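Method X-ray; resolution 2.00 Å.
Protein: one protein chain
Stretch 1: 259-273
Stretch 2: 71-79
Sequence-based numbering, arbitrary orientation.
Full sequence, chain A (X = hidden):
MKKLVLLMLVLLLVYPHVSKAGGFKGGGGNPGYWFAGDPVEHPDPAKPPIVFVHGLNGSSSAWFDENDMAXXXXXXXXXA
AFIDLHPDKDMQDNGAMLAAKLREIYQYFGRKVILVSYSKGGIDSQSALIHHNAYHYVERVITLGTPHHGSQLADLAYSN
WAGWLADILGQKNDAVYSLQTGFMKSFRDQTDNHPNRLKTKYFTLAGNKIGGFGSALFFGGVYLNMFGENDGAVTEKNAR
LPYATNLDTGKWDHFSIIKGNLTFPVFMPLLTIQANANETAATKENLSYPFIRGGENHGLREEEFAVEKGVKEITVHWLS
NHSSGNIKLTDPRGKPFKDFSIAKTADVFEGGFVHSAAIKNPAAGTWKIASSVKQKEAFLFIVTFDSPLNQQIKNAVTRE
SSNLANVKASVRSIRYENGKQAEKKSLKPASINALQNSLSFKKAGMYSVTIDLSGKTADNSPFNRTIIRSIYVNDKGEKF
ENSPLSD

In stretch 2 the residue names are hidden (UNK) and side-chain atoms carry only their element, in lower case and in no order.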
# COMPACT_ATOMS: atom_id res chain seq x y z
N LYS A 259 -11.44 14.00 3.12
CA LYS A 259 -12.69 14.69 3.49
C LYS A 259 -12.37 16.17 3.69
O LYS A 259 -11.56 16.52 4.55
CB LYS A 259 -13.32 14.07 4.76
CG LYS A 259 -13.73 12.60 4.62
CD LYS A 259 -14.84 12.37 3.57
CE LYS A 259 -15.34 10.94 3.56
NZ LYS A 259 -16.24 10.67 2.40
N GLY A 260 -12.97 17.00 2.85
CA GLY A 260 -12.79 18.45 2.86
C GLY A 260 -12.81 19.09 4.23
O GLY A 260 -11.84 19.77 4.61
N ASN A 261 -13.90 18.88 4.99
CA ASN A 261 -14.05 19.45 6.34
C ASN A 261 -12.93 19.04 7.31
O ASN A 261 -12.63 19.78 8.24
CB ASN A 261 -15.43 19.14 6.94
CG ASN A 261 -15.62 17.68 7.27
OD1 ASN A 261 -15.52 16.80 6.41
ND2 ASN A 261 -15.91 17.39 8.52
N LEU A 262 -12.30 17.90 7.08
CA LEU A 262 -11.24 17.43 7.94
C LEU A 262 -9.87 17.96 7.53
O LEU A 262 -9.13 18.43 8.39
CB LEU A 262 -11.21 15.88 7.99
CG LEU A 262 -12.46 15.14 8.57
CD1 LEU A 262 -12.24 13.62 8.58
CD2 LEU A 262 -12.79 15.60 10.01
N THR A 263 -9.50 17.88 6.26
CA THR A 263 -8.12 18.21 5.86
C THR A 263 -7.94 19.50 5.08
O THR A 263 -6.83 20.03 5.13
CB THR A 263 -7.46 17.06 5.13
OG1 THR A 263 -8.26 16.72 3.99
CG2 THR A 263 -7.24 15.84 6.05
N PHE A 264 -8.98 20.03 4.39
CA PHE A 264 -8.76 21.31 3.73
C PHE A 264 -8.24 22.38 4.73
O PHE A 264 -7.25 23.03 4.39
CB PHE A 264 -10.00 21.85 2.98
CG PHE A 264 -9.67 23.08 2.17
CD1 PHE A 264 -9.69 24.35 2.74
CD2 PHE A 264 -9.30 22.96 0.82
CE1 PHE A 264 -9.29 25.47 2.01
CE2 PHE A 264 -8.91 24.08 0.09
CZ PHE A 264 -8.92 25.34 0.69
N PRO A 265 -8.85 22.59 5.93
CA PRO A 265 -8.30 23.61 6.84
C PRO A 265 -6.85 23.31 7.26
O PRO A 265 -6.08 24.25 7.52
CB PRO A 265 -9.24 23.54 8.05
CG PRO A 265 -10.44 22.86 7.60
CD PRO A 265 -10.02 21.91 6.55
N VAL A 266 -6.47 22.00 7.27
CA VAL A 266 -5.13 21.54 7.66
C VAL A 266 -4.11 21.87 6.58
O VAL A 266 -3.07 22.43 6.90
CB VAL A 266 -5.09 20.04 8.08
CG1 VAL A 266 -3.65 19.63 8.47
CG2 VAL A 266 -6.07 19.75 9.22
N PHE A 267 -4.39 21.57 5.31
CA PHE A 267 -3.41 21.92 4.28
C PHE A 267 -3.59 23.34 3.76
O PHE A 267 -2.75 23.79 3.01
CB PHE A 267 -3.35 20.87 3.14
CG PHE A 267 -4.60 20.66 2.31
CD1 PHE A 267 -5.00 21.62 1.38
CD2 PHE A 267 -5.31 19.46 2.40
CE1 PHE A 267 -6.14 21.41 0.60
CE2 PHE A 267 -6.45 19.26 1.61
CZ PHE A 267 -6.85 20.23 0.71
N MET A 268 -4.65 24.07 4.15
CA MET A 268 -4.86 25.46 3.70
C MET A 268 -3.62 26.36 3.94
O MET A 268 -3.19 27.01 2.98
CB MET A 268 -6.13 26.10 4.24
CG MET A 268 -6.39 27.50 3.64
SD MET A 268 -7.88 28.27 4.25
CE MET A 268 -7.46 28.52 6.00
N PRO A 269 -2.95 26.34 5.12
CA PRO A 269 -1.70 27.13 5.25
C PRO A 269 -0.60 26.62 4.30
O PRO A 269 0.21 27.41 3.85
CB PRO A 269 -1.26 26.90 6.71
CG PRO A 269 -2.03 25.78 7.18
CD PRO A 269 -3.29 25.67 6.39
N LEU A 270 -0.61 25.33 3.98
CA LEU A 270 0.38 24.70 3.08
C LEU A 270 0.18 25.14 1.63
O LEU A 270 1.07 24.96 0.81
CB LEU A 270 0.37 23.15 3.18
CG LEU A 270 0.48 22.55 4.58
CD1 LEU A 270 0.71 21.06 4.50
CD2 LEU A 270 1.59 23.20 5.41
N LEU A 271 -0.98 25.74 1.33
CA LEU A 271 -1.23 26.24 -0.02
C LEU A 271 -0.39 27.49 -0.28
O LEU A 271 -0.13 27.78 -1.44
CB LEU A 271 -2.74 26.58 -0.22
CG LEU A 271 -3.74 25.43 -0.07
CD1 LEU A 271 -5.18 25.98 0.00
CD2 LEU A 271 -3.60 24.41 -1.18
N THR A 272 0.02 28.23 0.76
CA THR A 272 0.72 29.52 0.58
C THR A 272 2.07 29.66 1.29
O THR A 272 2.90 30.44 0.82
CB THR A 272 -0.20 30.68 1.02
OG1 THR A 272 -0.50 30.54 2.44
CG2 THR A 272 -1.48 30.75 0.20
N ILE A 273 2.25 29.00 2.44
CA ILE A 273 3.44 29.12 3.27
C ILE A 273 4.75 28.78 2.54
O ILE A 273 4.75 27.93 1.64
CB ILE A 273 3.25 28.22 4.54
CG1 ILE A 273 4.09 28.70 5.72
CG2 ILE A 273 3.45 26.72 4.26
CD1 ILE A 273 3.92 27.79 7.06
N UNK A 71 -16.46 22.66 -2.03
CA UNK A 71 -17.09 23.72 -1.24
C UNK A 71 -16.06 24.32 -0.28
O UNK A 71 -16.04 25.53 -0.10
o UNK A 71 -21.32 24.39 1.07
o UNK A 71 -20.27 22.53 1.59
c UNK A 71 -18.30 23.16 -0.48
c UNK A 71 -19.07 24.17 0.34
c UNK A 71 -20.32 23.65 1.03
N UNK A 72 -15.20 23.48 0.30
CA UNK A 72 -14.13 23.94 1.20
C UNK A 72 -13.18 24.90 0.46
O UNK A 72 -12.86 25.96 0.98
n UNK A 72 -15.34 22.33 4.82
o UNK A 72 -13.46 23.49 4.48
c UNK A 72 -13.34 22.74 1.75
c UNK A 72 -14.12 21.93 2.79
c UNK A 72 -14.27 22.64 4.11
N UNK A 73 -12.78 24.53 -0.75
CA UNK A 73 -11.90 25.35 -1.59
C UNK A 73 -12.58 26.68 -1.93
O UNK A 73 -12.00 27.74 -1.68
c UNK A 73 -11.52 24.59 -2.86
N UNK A 74 -13.80 26.62 -2.46
CA UNK A 74 -14.57 27.80 -2.84
C UNK A 74 -14.82 28.74 -1.66
O UNK A 74 -14.53 29.93 -1.77
c UNK A 74 -19.14 31.26 -3.54
c UNK A 74 -18.16 30.36 -3.99
c UNK A 74 -17.68 29.30 -3.19
c UNK A 74 -18.23 29.12 -1.90
c UNK A 74 -15.89 27.41 -3.52
c UNK A 74 -19.18 30.02 -1.46
n UNK A 74 -17.47 30.32 -5.17
c UNK A 74 -16.59 29.26 -5.14
c UNK A 74 -16.71 28.59 -3.96
c UNK A 74 -19.65 31.05 -2.28
N UNK A 75 -15.34 28.22 -0.52
CA UNK A 75 -15.68 29.08 0.62
C UNK A 75 -14.45 29.75 1.25
O UNK A 75 -14.58 30.75 1.94
n UNK A 75 -17.28 25.10 5.24
c UNK A 75 -15.77 27.44 2.62
c UNK A 75 -16.77 26.76 3.53
c UNK A 75 -16.53 28.34 1.67
c UNK A 75 -16.20 25.68 4.40
N UNK A 76 -13.27 29.22 0.99
CA UNK A 76 -12.02 29.76 1.49
C UNK A 76 -11.31 30.62 0.45
O UNK A 76 -10.15 31.00 0.65
c UNK A 76 -11.13 28.66 2.06
c UNK A 76 -11.61 28.18 3.43
n UNK A 76 -12.16 26.97 3.52
o UNK A 76 -11.55 28.91 4.41
N UNK A 77 -12.01 30.93 -0.64
CA UNK A 77 -11.54 31.83 -1.69
C UNK A 77 -10.63 31.23 -2.74
O UNK A 77 -9.93 31.96 -3.44
N UNK A 78 -10.66 29.89 -2.87
CA UNK A 78 -9.85 29.19 -3.84
C UNK A 78 -10.65 28.71 -5.02
O UNK A 78 -11.66 28.02 -4.86
c UNK A 78 -5.61 29.24 -1.02
c UNK A 78 -7.98 28.83 -1.13
c UNK A 78 -7.87 28.39 -2.44
o UNK A 78 -4.52 29.68 -0.32
c UNK A 78 -6.85 29.24 -0.41
c UNK A 78 -9.10 27.99 -3.22
c UNK A 78 -6.62 28.41 -3.04
c UNK A 78 -5.49 28.83 -2.34
N UNK A 79 -10.16 29.02 -6.20
CA UNK A 79 -10.71 28.43 -7.42
C UNK A 79 -10.11 27.04 -7.47
O UNK A 79 -9.10 26.77 -6.80
o UNK A 79 -12.54 30.17 -8.86
c UNK A 79 -11.29 30.40 -8.84
o UNK A 79 -10.80 31.54 -8.94
c UNK A 79 -10.35 29.24 -8.66

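Position 71 carries three side-chain carbons in a row, the third bearing two oxygens, an extended chain that does not touch stretch 1. A carboxylate at the end of two methylenes is glutamate, Glu71, and its backbone O accepts a hydrogen bond from the N of position 75.

Position 72 also has three carbons, but the third bears one oxygen and one nitrogen, and the side chain sits as a knob among Gly260, Asn261, Phe264 and Pro265. The residue is Gln72, m at both chi1 and chi2. Gln72 CG lies 3.4 Å from Gly260 C, and Gln72 CB lies 3.7 Å from Phe264 CB. The fit depends on the glycine: an ideal CB on Gly260 would be 2.9 Å from Gln72 CG, a clash. Gln72 NE2 approaches Asn261 CA at 3.5 Å and is hydrogen-bonded elsewhere in the structure.

Position 73 has a single side-chain carbon, and the ring of Phe264 packs against it, hence Ala73. Phe264 CE2 is 3.7 Å from Ala73 CA and 4.0 Å from Ala73 CB.

Position 74 bears one carbon followed by fused five- and six-membered rings holding eight carbons and one nitrogen. This indole is Trp74; its CA-to-CB bond points away from stretch 1, which it does not touch.

At position 75, four carbons in a row end in nitrogen, giving Lys75, which makes no contact with stretch 1.

Position 76 has two carbons, the second carrying one oxygen and one nitrogen, and the side chain meets Phe264 and Met268: Asn76. It is the first residue to leave helical phi/psi, and Asn76 ND2 donates to Gln72 O (2.8 Å), folding the amide back onto the helix end. Asn76 ND2 also lies 3.6 Å from Phe264 CE1, and Asn76 OD1 lies 3.7 Å from Met268 SD.

Position 77 has no side-chain atoms and is Gly77; its phi of 83° favours glycine.

Position 78 shows one carbon and a six-carbon ring bearing one oxygen, with Leu271 CD1 packed over one face and Thr272 beside the oxygen. This is Tyr78. Leu271 CD1 lies 3.7 Å from the centroid of the Tyr78 ring in a CH-pi contact, while Tyr78 OH lies 3.3 Å from Thr272 CG2.

Position 79, two carbons with two oxygens on the second, out of reach of stretch 1, is Asp79.

The contact works by packing, without a hydrogen bond across the stretches. Gln72 fills the hollow beside Gly260, Phe264 reaches from Gln72 to Tyr78, and the tyrosine ring extends the interface to Leu271 and Thr272.

Stretch 2 71-79: EQAWKNGYD
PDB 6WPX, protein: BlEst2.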